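Local structure of 3-keto-5-aminohexanoate cleavage enzyme (Ralstonia eutropha, 3C6C) at residues 23-31 and 282-293. The protein probably cleaves beta-keto acids such as 3-keto-5-aminohexanoate, using a bound metal ion. Residues are numbered along the deposited sequence; the frame is centred on the assembly and turned at random. Where two conformers were deposited one is given.
Sequences KVILTCAVT and NGQLVERARTVI
The carboxamide of Asn282 turns one face to Val30 and Cys28. Val30 CG1 stands almost squarely above the amide carbon, 4.1 Å from Asn282 CG, while Cys28 SG approaches the same face obliquely, 3.3 Å from Asn282 OD1. At the amide edge ND2 donates to the backbone: Asn282 ND2 lies 2.9 Å from Val30 O, with an N-H...O angle of 159°. This donor meets a carbonyl lone pair in the carbonyl plane, and the acceptor sits near the amide plane, so both groups are well oriented. OD1 accepts from Leu268 N, so two bonds fix the rotation of this buried amide and tie the helix start to the loops that leave strands 26-29 and 264-266.

Farther along the helix the contact becomes apolar. Val286 CG2 is shared by two strand residues, lying 3.7 Å from Cys28 SG and 4.1 Å from Leu26 CD2. Leu26 holds CG anti to its own nitrogen (chi1 -174°), which carries the branch out over the helix: CD2 reaches Val286, and CD1 comes within 3.8 Å of Ala289 CB, the short side chain admitting it close to the helix backbone. Val24 and Ile293 finish the row tip to tip, with Val24 CG2 at 4.0 Å from Ile293 CG2. Val300 of strand 299-300 packs against both Leu26 and Ile293.

The axes of strand 26-29 and helix 282-293 approach to 9.4 Å at 157°, a nearly antiparallel helix-on-strand layer. Strand 23-29 pairs in parallel with 64-70 and with 264-266. On the strand's other side Ala29 touches His66 and Glu269, two ligands of the bound nickel. A helix after strand 264-266 packed on the first strand, where those two strands close the ring, is the arrangement of a TIM beta/alpha-barrel.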
loop_
_atom_site.group_PDB
_atom_site.type_symbol
_atom_site.label_atom_id
_atom_site.label_comp_id
_atom_site.label_asym_id
_atom_site.label_seq_id
_atom_site.Cartn_x
_atom_site.Cartn_y
_atom_site.Cartn_z
ATOM N N LYS A 23 -13.477 11.857 18.157
ATOM C CA LYS A 23 -14.181 10.997 19.091
ATOM C C LYS A 23 -14.361 9.627 18.446
ATOM O O LYS A 23 -15.059 9.478 17.450
ATOM C CB LYS A 23 -15.551 11.567 19.477
ATOM C CG LYS A 23 -15.522 12.986 20.044
ATOM C CD LYS A 23 -15.284 13.029 21.515
ATOM N N VAL A 24 -13.724 8.638 19.052
ATOM C CA VAL A 24 -13.718 7.273 18.552
ATOM C C VAL A 24 -14.844 6.471 19.191
ATOM O O VAL A 24 -14.981 6.436 20.414
ATOM C CB VAL A 24 -12.364 6.588 18.888
ATOM C CG1 VAL A 24 -12.345 5.100 18.450
ATOM C CG2 VAL A 24 -11.201 7.401 18.321
ATOM N N ILE A 25 -15.679 5.860 18.357
ATOM C CA ILE A 25 -16.770 5.002 18.862
ATOM C C ILE A 25 -16.149 3.685 19.289
ATOM O O ILE A 25 -15.427 3.045 18.530
ATOM C CB ILE A 25 -17.900 4.755 17.828
ATOM C CG1 ILE A 25 -18.492 6.094 17.386
ATOM C CG2 ILE A 25 -18.966 3.821 18.424
ATOM C CD1 ILE A 25 -19.504 6.028 16.214
ATOM N N LEU A 26 -16.439 3.314 20.528
ATOM C CA LEU A 26 -15.976 2.026 21.085
ATOM C C LEU A 26 -17.172 1.177 21.450
ATOM O O LEU A 26 -18.054 1.567 22.260
ATOM C CB LEU A 26 -15.092 2.246 22.308
ATOM C CG LEU A 26 -14.361 1.035 23.010
ATOM C CD1 LEU A 26 -13.272 1.559 23.967
ATOM C CD2 LEU A 26 -15.309 0.080 23.768
ATOM N N THR A 27 -17.183 0.017 20.801
ATOM C CA THR A 27 -18.156 -1.050 21.047
ATOM C C THR A 27 -17.518 -2.141 21.900
ATOM O O THR A 27 -16.388 -2.580 21.664
ATOM C CB THR A 27 -18.680 -1.664 19.746
ATOM O OG1 THR A 27 -19.294 -0.653 18.978
ATOM C CG2 THR A 27 -19.708 -2.811 20.014
ATOM N N CYS A 28 -18.249 -2.530 22.928
ATOM C CA CYS A 28 -17.885 -3.697 23.733
ATOM C C CYS A 28 -18.801 -4.862 23.458
ATOM O O CYS A 28 -20.017 -4.779 23.680
ATOM C CB CYS A 28 -17.877 -3.390 25.210
ATOM S SG CYS A 28 -17.133 -4.686 26.226
ATOM N N ALA A 29 -18.186 -5.898 22.897
ATOM C CA ALA A 29 -18.828 -7.169 22.547
ATOM C C ALA A 29 -18.703 -8.061 23.766
ATOM O O ALA A 29 -17.673 -8.655 24.012
ATOM C CB ALA A 29 -18.159 -7.812 21.314
ATOM N N VAL A 30 -19.777 -8.107 24.554
ATOM C CA VAL A 30 -19.679 -8.543 25.951
ATOM C C VAL A 30 -19.595 -10.064 26.188
ATOM O O VAL A 30 -19.094 -10.492 27.241
ATOM C CB VAL A 30 -20.786 -7.935 26.851
ATOM C CG1 VAL A 30 -20.601 -6.406 26.967
ATOM C CG2 VAL A 30 -22.174 -8.317 26.342
ATOM N N THR A 31 -20.064 -10.893 25.245
ATOM C CA THR A 31 -20.025 -12.351 25.521
ATOM C C THR A 31 -19.874 -13.251 24.288
ATOM O O THR A 31 -19.159 -14.236 24.312
ATOM C CB THR A 31 -21.247 -12.789 26.409
ATOM O OG1 THR A 31 -21.007 -14.112 26.905
ATOM C CG2 THR A 31 -22.604 -12.726 25.659
ATOM N N ASN A 282 -14.913 -7.377 30.891
ATOM C CA ASN A 282 -15.243 -6.451 29.805
ATOM C C ASN A 282 -14.814 -5.046 30.164
ATOM O O ASN A 282 -14.204 -4.362 29.359
ATOM C CB ASN A 282 -16.719 -6.485 29.442
ATOM C CG ASN A 282 -17.068 -7.669 28.567
ATOM O OD1 ASN A 282 -16.647 -7.738 27.412
ATOM N ND2 ASN A 282 -17.850 -8.604 29.113
ATOM N N GLY A 283 -15.065 -4.647 31.406
ATOM C CA GLY A 283 -14.664 -3.318 31.873
ATOM C C GLY A 283 -13.188 -3.056 31.752
ATOM O O GLY A 283 -12.736 -1.976 31.361
ATOM N N GLN A 284 -12.410 -4.073 32.068
ATOM C CA GLN A 284 -10.954 -3.915 32.018
ATOM C C GLN A 284 -10.487 -3.711 30.571
ATOM O O GLN A 284 -9.596 -2.934 30.277
ATOM C CB GLN A 284 -10.271 -5.131 32.651
ATOM C CG GLN A 284 -10.401 -5.114 34.129
ATOM C CD GLN A 284 -10.058 -6.430 34.788
ATOM O OE1 GLN A 284 -9.858 -7.443 34.134
ATOM N NE2 GLN A 284 -10.025 -6.412 36.118
ATOM N N LEU A 285 -11.114 -4.425 29.669
ATOM C CA LEU A 285 -10.770 -4.350 28.236
ATOM C C LEU A 285 -11.118 -2.974 27.685
ATOM O O LEU A 285 -10.346 -2.369 26.953
ATOM C CB LEU A 285 -11.444 -5.464 27.432
ATOM C CG LEU A 285 -11.003 -6.902 27.731
ATOM C CD1 LEU A 285 -11.850 -7.899 26.904
ATOM C CD2 LEU A 285 -9.459 -7.106 27.517
ATOM N N VAL A 286 -12.292 -2.473 28.077
ATOM C CA VAL A 286 -12.730 -1.136 27.695
ATOM C C VAL A 286 -11.763 -0.097 28.253
ATOM O O VAL A 286 -11.377 0.851 27.580
ATOM C CB VAL A 286 -14.191 -0.832 28.153
ATOM C CG1 VAL A 286 -14.522 0.644 27.912
ATOM C CG2 VAL A 286 -15.239 -1.727 27.397
ATOM N N GLU A 287 -11.368 -0.275 29.508
ATOM C CA GLU A 287 -10.491 0.697 30.178
ATOM C C GLU A 287 -9.152 0.778 29.475
ATOM O O GLU A 287 -8.603 1.862 29.223
ATOM C CB GLU A 287 -10.289 0.315 31.640
ATOM C CG GLU A 287 -9.301 1.182 32.365
ATOM C CD GLU A 287 -9.092 0.719 33.816
ATOM O OE1 GLU A 287 -9.367 -0.478 34.117
ATOM O OE2 GLU A 287 -8.654 1.558 34.638
ATOM N N ARG A 288 -8.657 -0.376 29.068
ATOM C CA ARG A 288 -7.340 -0.459 28.401
ATOM C C ARG A 288 -7.372 0.261 27.057
ATOM O O ARG A 288 -6.481 1.036 26.729
ATOM C CB ARG A 288 -6.878 -1.917 28.237
ATOM C CG ARG A 288 -5.640 -2.118 27.348
ATOM C CD ARG A 288 -4.911 -3.432 27.689
ATOM N NE ARG A 288 -4.563 -3.380 29.104
ATOM C CZ ARG A 288 -3.916 -4.317 29.783
ATOM N NH1 ARG A 288 -3.552 -5.448 29.206
ATOM N NH2 ARG A 288 -3.658 -4.114 31.066
ATOM N N ALA A 289 -8.431 0.006 26.304
ATOM C CA ALA A 289 -8.607 0.587 24.956
ATOM C C ALA A 289 -8.753 2.116 25.056
ATOM O O ALA A 289 -8.161 2.900 24.308
ATOM C CB ALA A 289 -9.838 -0.071 24.245
ATOM N N ARG A 290 -9.519 2.510 26.058
ATOM C CA ARG A 290 -9.785 3.943 26.320
ATOM C C ARG A 290 -8.503 4.698 26.642
ATOM O O ARG A 290 -8.242 5.806 26.125
ATOM C CB ARG A 290 -10.842 4.121 27.409
ATOM C CG ARG A 290 -11.050 5.571 27.801
ATOM C CD ARG A 290 -12.168 5.666 28.781
ATOM N NE ARG A 290 -12.199 6.980 29.402
ATOM C CZ ARG A 290 -13.022 7.313 30.384
ATOM N NH1 ARG A 290 -13.913 6.440 30.830
ATOM N NH2 ARG A 290 -12.976 8.533 30.894
ATOM N N THR A 291 -7.684 4.071 27.477
ATOM C CA THR A 291 -6.386 4.629 27.858
ATOM C C THR A 291 -5.474 4.840 26.643
ATOM O O THR A 291 -4.869 5.897 26.462
ATOM C CB THR A 291 -5.703 3.764 28.933
ATOM O OG1 THR A 291 -6.477 3.826 30.139
ATOM C CG2 THR A 291 -4.272 4.258 29.206
ATOM N N VAL A 292 -5.422 3.832 25.785
ATOM C CA VAL A 292 -4.642 3.915 24.560
ATOM C C VAL A 292 -5.138 5.067 23.672
ATOM O O VAL A 292 -4.363 5.929 23.232
ATOM C CB VAL A 292 -4.593 2.566 23.780
ATOM C CG1 VAL A 292 -3.993 2.817 22.366
ATOM C CG2 VAL A 292 -3.773 1.492 24.578
ATOM N N ILE A 293 -6.436 5.104 23.444
ATOM C CA ILE A 293 -7.069 6.141 22.580
ATOM C C ILE A 293 -6.767 7.561 23.091
ATOM O O ILE A 293 -6.399 8.465 22.340
ATOM C CB ILE A 293 -8.614 5.856 22.436
ATOM C CG1 ILE A 293 -8.820 4.584 21.590
ATOM C CG2 ILE A 293 -9.381 7.053 21.820
ATOM C CD1 ILE A 293 -10.242 3.998 21.700
#